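Local coordinates for protein transcriptional regulator, AsnC family (Agrobacterium tumefaciens str. C58, PDB 3I4P) that probably regulates transcription as an Lrp/AsnC-family factor, pairing a winged helix-turn-helix DNA-binding region with an effector-type, oligomer-forming domain that binds calcium, at residues P90-F95 with L106-P111; V63-S68 with V132-A137. All blocks are in the same frame, centred on the assembly; numbering follows the deposited sequence.

Interaction 1 (P90-F95 with L106-P111); sequences PEVVEF and LRVVVP
Glu94 and Arg107 form a salt bridge across two antiparallel strands, Arg107 NE lying 3.1 Å from Glu94 OE2. The carboxylate oxygen sits near the guanidinium plane, yet NE meets it from above the carboxylate plane; the two planes stand 76° apart. NH1 adds a weak bond to the same OE2, and a water bridges OE2 and NH1. The bend at chi3 (82°) places NE for this grip. Over one guanidinium face lies a methyl of Val93, with CG2 3.5 Å from NH1, offset toward the rim. The backbone carrying these side chains makes a classic beta bulge in the 92-98/104-110 hairpin: two residues, Val93 and Glu94, stand across from the single residue Arg107, whose O accepts Val93 N at 2.9 Å and, weakly, Glu94 N. Arg107 N returns a 2.9 Å bond to Glu94 O, and Val109 N reaches Glu91 O at 3.2 Å. On the opposite sheet face Leu106 CD1 lies 3.8 Å from Phe95 CD1, the two side chains alongside each other, while Leu106 CG meets Val92 CG1 at 4.1 Å; helices 76-88 and 113-126 pack there. Glu94 OE2 also approaches its counterpart in the second subunit, a like-charge proximity that Arg107 may help to offset.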
loop_
_atom_site.group_PDB
_atom_site.type_symbol
_atom_site.label_atom_id
_atom_site.label_comp_id
_atom_site.label_asym_id
_atom_site.label_seq_id
_atom_site.Cartn_x
_atom_site.Cartn_y
_atom_site.Cartn_z
ATOM N N PRO A 90 29.547 -11.109 -0.173
ATOM C CA PRO A 90 30.257 -10.176 -1.070
ATOM C C PRO A 90 29.335 -9.433 -2.060
ATOM O O PRO A 90 29.658 -8.322 -2.480
ATOM C CB PRO A 90 31.261 -11.063 -1.799
ATOM C CG PRO A 90 31.043 -12.475 -1.318
ATOM C CD PRO A 90 29.907 -12.525 -0.386
ATOM N N GLU A 91 28.187 -10.034 -2.384
ATOM C CA GLU A 91 27.202 -9.418 -3.223
ATOM C C GLU A 91 26.447 -8.299 -2.526
ATOM O O GLU A 91 25.830 -7.526 -3.215
ATOM C CB GLU A 91 26.150 -10.413 -3.750
ATOM C CG GLU A 91 26.722 -11.540 -4.551
ATOM C CD GLU A 91 27.127 -12.755 -3.695
ATOM O OE1 GLU A 91 27.147 -12.676 -2.439
ATOM O OE2 GLU A 91 27.447 -13.799 -4.311
ATOM N N VAL A 92 26.460 -8.219 -1.200
ATOM C CA VAL A 92 25.744 -7.131 -0.524
ATOM C C VAL A 92 26.738 -5.975 -0.442
ATOM O O VAL A 92 27.686 -5.986 0.380
ATOM C CB VAL A 92 25.249 -7.527 0.882
ATOM C CG1 VAL A 92 24.602 -6.315 1.599
ATOM C CG2 VAL A 92 24.347 -8.761 0.780
ATOM N N VAL A 93 26.564 -5.004 -1.338
ATOM C CA VAL A 93 27.579 -3.982 -1.443
ATOM C C VAL A 93 27.230 -2.775 -0.567
ATOM O O VAL A 93 28.116 -1.962 -0.203
ATOM C CB VAL A 93 27.919 -3.640 -2.909
ATOM C CG1 VAL A 93 28.687 -4.826 -3.566
ATOM C CG2 VAL A 93 26.707 -3.230 -3.666
ATOM N N GLU A 94 25.950 -2.670 -0.199
ATOM C CA GLU A 94 25.493 -1.595 0.671
ATOM C C GLU A 94 24.394 -2.155 1.506
ATOM O O GLU A 94 23.616 -2.959 1.034
ATOM C CB GLU A 94 24.996 -0.369 -0.119
ATOM C CG GLU A 94 26.041 0.281 -0.936
ATOM C CD GLU A 94 25.528 1.463 -1.811
ATOM O OE1 GLU A 94 24.612 2.180 -1.381
ATOM O OE2 GLU A 94 26.099 1.642 -2.914
ATOM N N PHE A 95 24.315 -1.696 2.742
ATOM C CA PHE A 95 23.418 -2.292 3.740
ATOM C C PHE A 95 23.091 -1.233 4.766
ATOM O O PHE A 95 24.003 -0.700 5.439
ATOM C CB PHE A 95 24.149 -3.483 4.369
ATOM C CG PHE A 95 23.380 -4.241 5.419
ATOM C CD1 PHE A 95 21.996 -4.232 5.495
ATOM C CD2 PHE A 95 24.071 -5.056 6.288
ATOM C CE1 PHE A 95 21.320 -5.007 6.457
ATOM C CE2 PHE A 95 23.400 -5.805 7.266
ATOM C CZ PHE A 95 22.022 -5.791 7.332
ATOM N N LEU A 106 19.097 -3.292 1.379
ATOM C CA LEU A 106 20.357 -3.782 0.798
ATOM C C LEU A 106 20.424 -3.418 -0.677
ATOM O O LEU A 106 19.404 -3.421 -1.363
ATOM C CB LEU A 106 20.511 -5.304 0.908
ATOM C CG LEU A 106 20.529 -6.105 2.209
ATOM C CD1 LEU A 106 19.416 -5.749 3.177
ATOM C CD2 LEU A 106 20.448 -7.638 1.822
ATOM N N ARG A 107 21.630 -3.105 -1.135
ATOM C CA ARG A 107 21.961 -3.108 -2.563
ATOM C C ARG A 107 22.844 -4.297 -2.879
ATOM O O ARG A 107 23.903 -4.480 -2.255
ATOM C CB ARG A 107 22.703 -1.855 -2.990
ATOM C CG ARG A 107 22.831 -1.773 -4.480
ATOM C CD ARG A 107 23.235 -0.387 -5.000
ATOM N NE ARG A 107 24.673 -0.170 -4.922
ATOM C CZ ARG A 107 25.600 -0.544 -5.815
ATOM N NH1 ARG A 107 26.871 -0.255 -5.574
ATOM N NH2 ARG A 107 25.309 -1.202 -6.915
ATOM N N VAL A 108 22.390 -5.089 -3.842
ATOM C CA VAL A 108 23.006 -6.371 -4.202
ATOM C C VAL A 108 23.381 -6.290 -5.668
ATOM O O VAL A 108 22.622 -5.748 -6.471
ATOM C CB VAL A 108 22.008 -7.582 -3.940
ATOM C CG1 VAL A 108 22.506 -8.915 -4.574
ATOM C CG2 VAL A 108 21.722 -7.725 -2.419
ATOM N N VAL A 109 24.560 -6.798 -6.009
ATOM C CA VAL A 109 24.995 -6.881 -7.420
ATOM C C VAL A 109 25.288 -8.365 -7.817
ATOM O O VAL A 109 25.888 -9.148 -7.056
ATOM C CB VAL A 109 26.193 -5.914 -7.722
ATOM C CG1 VAL A 109 25.780 -4.410 -7.448
ATOM C CG2 VAL A 109 27.390 -6.282 -6.898
ATOM N N VAL A 110 24.831 -8.714 -9.024
ATOM C CA VAL A 110 24.876 -10.064 -9.577
ATOM C C VAL A 110 24.853 -9.904 -11.115
ATOM O O VAL A 110 24.527 -8.816 -11.620
ATOM C CB VAL A 110 23.671 -10.952 -9.078
ATOM C CG1 VAL A 110 23.837 -11.344 -7.602
ATOM C CG2 VAL A 110 22.323 -10.272 -9.318
ATOM N N PRO A 111 25.192 -10.982 -11.869
ATOM C CA PRO A 111 25.109 -10.909 -13.352
ATOM C C PRO A 111 23.685 -10.954 -13.922
ATOM O O PRO A 111 23.427 -10.372 -14.984
ATOM C CB PRO A 111 25.893 -12.141 -13.817
ATOM C CG PRO A 111 25.850 -13.084 -12.630
ATOM C CD PRO A 111 25.899 -12.194 -11.420
HETATM O O HOH W 1 28.785 0.531 -3.589
#

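Interaction 2 (V63-S68 with V132-A137); sequences VTVFVS and VSSAFA. With CA (calcium ion), chain F.
Val65 lies alongside Phe136, the two running in the same direction from their strands, and closes over its ring: Val65 CG1 is 4.3 Å from the ring centroid and 8° off the normal, a CH-pi contact over the centre of the face. Its second methyl, Val65 CG2, meets Phe136 CE1 at 3.6 Å. With Val65 CG1 anti to the backbone N (chi1 -172°), that methyl is the one placed over the ring. Val63 CG1 comes to the ring edge instead, in plane, 3.8 Å from Phe136 CD1. Tyr116 of helix 113-126 packs edge-to-face with Phe136 and hydrogen-bonds Ser134 OG; Phe136 of the fourth subunit also meets the ring. Farther along this face Val67 and Val132 come together, but their closest carbon separation is implausibly short and its detail doubtful.

The backbones pair as the first and last strands of a ferredoxin-like beta-alpha-beta-beta-alpha-beta domain, the topology of Lrp/AsnC effector domains. Five N-H...O bonds hold a regular antiparallel register; Phe66 N to Ala135 O (2.7 Å, 172° at the hydrogen) is nearly straight. The reverse face carries Phe66, Ser68, Ser133 and Ala135. There Phe66 stacks edge-to-face on Tyr96 of the second subunit, and a water joins Phe66 O, Ser68 OG and Ser133 O, lying 2.7 Å from Phe66 O.

Toward the end at 132 the contact turns polar. Ser68 N donates to Ser133 O at 2.7 Å, and Ser133 N to Ser68 O. Ser133 OG instead bonds Asp101 of the third subunit. Val132 O, 2.5 Å from the calcium ion, shares that metal with three waters and Gly100 O of the same third subunit, so that the two subunits each give one backbone oxygen to the site.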
loop_
_atom_site.group_PDB
_atom_site.type_symbol
_atom_site.label_atom_id
_atom_site.label_comp_id
_atom_site.label_asym_id
_atom_site.label_seq_id
_atom_site.Cartn_x
_atom_site.Cartn_y
_atom_site.Cartn_z
ATOM N N VAL A 63 23.832 -6.444 -12.841
ATOM C CA VAL A 63 22.467 -6.235 -12.313
ATOM C C VAL A 63 22.573 -5.758 -10.858
ATOM O O VAL A 63 23.337 -6.301 -10.060
ATOM C CB VAL A 63 21.574 -7.497 -12.433
ATOM C CG1 VAL A 63 20.227 -7.291 -11.673
ATOM C CG2 VAL A 63 21.341 -7.872 -13.920
ATOM N N THR A 64 21.838 -4.698 -10.553
ATOM C CA THR A 64 21.628 -4.215 -9.196
ATOM C C THR A 64 20.195 -4.553 -8.749
ATOM O O THR A 64 19.229 -4.311 -9.454
ATOM C CB THR A 64 21.814 -2.665 -9.099
ATOM O OG1 THR A 64 23.168 -2.327 -9.404
ATOM C CG2 THR A 64 21.488 -2.167 -7.723
ATOM N N VAL A 65 20.089 -5.097 -7.548
ATOM C CA VAL A 65 18.832 -5.421 -6.922
ATOM C C VAL A 65 18.816 -4.670 -5.595
ATOM O O VAL A 65 19.783 -4.714 -4.843
ATOM C CB VAL A 65 18.766 -6.926 -6.626
ATOM C CG1 VAL A 65 17.367 -7.294 -6.149
ATOM C CG2 VAL A 65 19.218 -7.704 -7.845
ATOM N N PHE A 66 17.722 -4.000 -5.305
ATOM C CA PHE A 66 17.524 -3.364 -4.003
ATOM C C PHE A 66 16.591 -4.247 -3.205
ATOM O O PHE A 66 15.428 -4.456 -3.594
ATOM C CB PHE A 66 16.956 -1.937 -4.145
ATOM C CG PHE A 66 18.011 -0.932 -4.442
ATOM C CD1 PHE A 66 18.752 -0.376 -3.417
ATOM C CD2 PHE A 66 18.324 -0.611 -5.761
ATOM C CE1 PHE A 66 19.776 0.554 -3.695
ATOM C CE2 PHE A 66 19.316 0.273 -6.042
ATOM C CZ PHE A 66 20.047 0.872 -5.003
ATOM N N VAL A 67 17.110 -4.778 -2.104
ATOM C CA VAL A 67 16.373 -5.732 -1.330
ATOM C C VAL A 67 15.858 -5.041 -0.081
ATOM O O VAL A 67 16.647 -4.588 0.735
ATOM C CB VAL A 67 17.247 -6.983 -0.978
ATOM C CG1 VAL A 67 16.391 -8.069 -0.436
ATOM C CG2 VAL A 67 18.034 -7.455 -2.190
ATOM N N SER A 68 14.536 -4.938 0.048
ATOM C CA SER A 68 13.873 -4.384 1.243
ATOM C C SER A 68 13.445 -5.467 2.264
ATOM O O SER A 68 12.640 -6.351 1.950
ATOM C CB SER A 68 12.620 -3.624 0.813
ATOM O OG SER A 68 12.934 -2.538 -0.037
ATOM N N VAL A 132 10.808 -10.052 2.673
ATOM C CA VAL A 132 11.825 -9.541 1.775
ATOM C C VAL A 132 11.085 -9.095 0.510
ATOM O O VAL A 132 10.251 -9.816 0.013
ATOM C CB VAL A 132 12.881 -10.619 1.421
ATOM C CG1 VAL A 132 14.045 -9.997 0.639
ATOM C CG2 VAL A 132 13.376 -11.352 2.679
ATOM N N SER A 133 11.340 -7.884 0.018
ATOM C CA SER A 133 10.804 -7.447 -1.268
ATOM C C SER A 133 11.993 -6.974 -2.057
ATOM O O SER A 133 12.672 -6.022 -1.641
ATOM C CB SER A 133 9.747 -6.349 -1.120
ATOM O OG SER A 133 9.358 -5.792 -2.394
ATOM N N SER A 134 12.287 -7.673 -3.153
ATOM C CA SER A 134 13.373 -7.304 -4.044
ATOM C C SER A 134 12.870 -6.452 -5.221
ATOM O O SER A 134 11.818 -6.721 -5.789
ATOM C CB SER A 134 14.092 -8.554 -4.554
ATOM O OG SER A 134 14.449 -9.440 -3.479
ATOM N N ALA A 135 13.635 -5.429 -5.582
ATOM C CA ALA A 135 13.364 -4.568 -6.752
ATOM C C ALA A 135 14.659 -4.456 -7.600
ATOM O O ALA A 135 15.705 -4.004 -7.110
ATOM C CB ALA A 135 12.916 -3.176 -6.310
ATOM N N PHE A 136 14.554 -4.827 -8.870
ATOM C CA PHE A 136 15.662 -4.799 -9.822
ATOM C C PHE A 136 15.764 -3.461 -10.519
ATOM O O PHE A 136 14.773 -2.957 -11.065
ATOM C CB PHE A 136 15.469 -5.889 -10.907
ATOM C CG PHE A 136 15.549 -7.303 -10.360
ATOM C CD1 PHE A 136 16.720 -8.026 -10.434
ATOM C CD2 PHE A 136 14.431 -7.898 -9.767
ATOM C CE1 PHE A 136 16.784 -9.335 -9.919
ATOM C CE2 PHE A 136 14.485 -9.181 -9.249
ATOM C CZ PHE A 136 15.675 -9.900 -9.311
ATOM N N ALA A 137 16.973 -2.904 -10.502
ATOM C CA ALA A 137 17.325 -1.735 -11.286
ATOM C C ALA A 137 17.315 -2.084 -12.790
ATOM O O ALA A 137 17.828 -3.129 -13.186
ATOM C CB ALA A 137 18.709 -1.220 -10.858
HETATM CA CA CA F . 9.470 -11.487 -1.737
HETATM O O HOH W 2 20.631 -3.470 -13.000
HETATM O O HOH W 3 13.323 -3.046 -2.577
HETATM O O HOH W 4 9.424 -13.421 -3.148
HETATM O O HOH W 5 10.382 -12.949 0.054
HETATM O O HOH W 6 7.207 -11.932 -0.469
#

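Along the chain the segments come in the order 63-68, 90-95, 106-111, 132-137, so interaction 1, a local hairpin, falls within the sequence spanned by interaction 2, which unites the first and last strands of the domain. Their centres are about 9 Å apart in one antiparallel sheet ordered 92-98, 104-110, 63-70, 131-143. The middle strands join them: Val63 N lies 2.8 Å from Val110 O and Val67 N 2.8 Å from Leu106 O, both probable hydrogen bonds, while Arg107 CD packs on Phe66 CZ at 3.4 Å. Both contacts touch the second subunit, where the outer strands extend the sheet across the interface, so the same sheet that these contacts build also forms part of the interface.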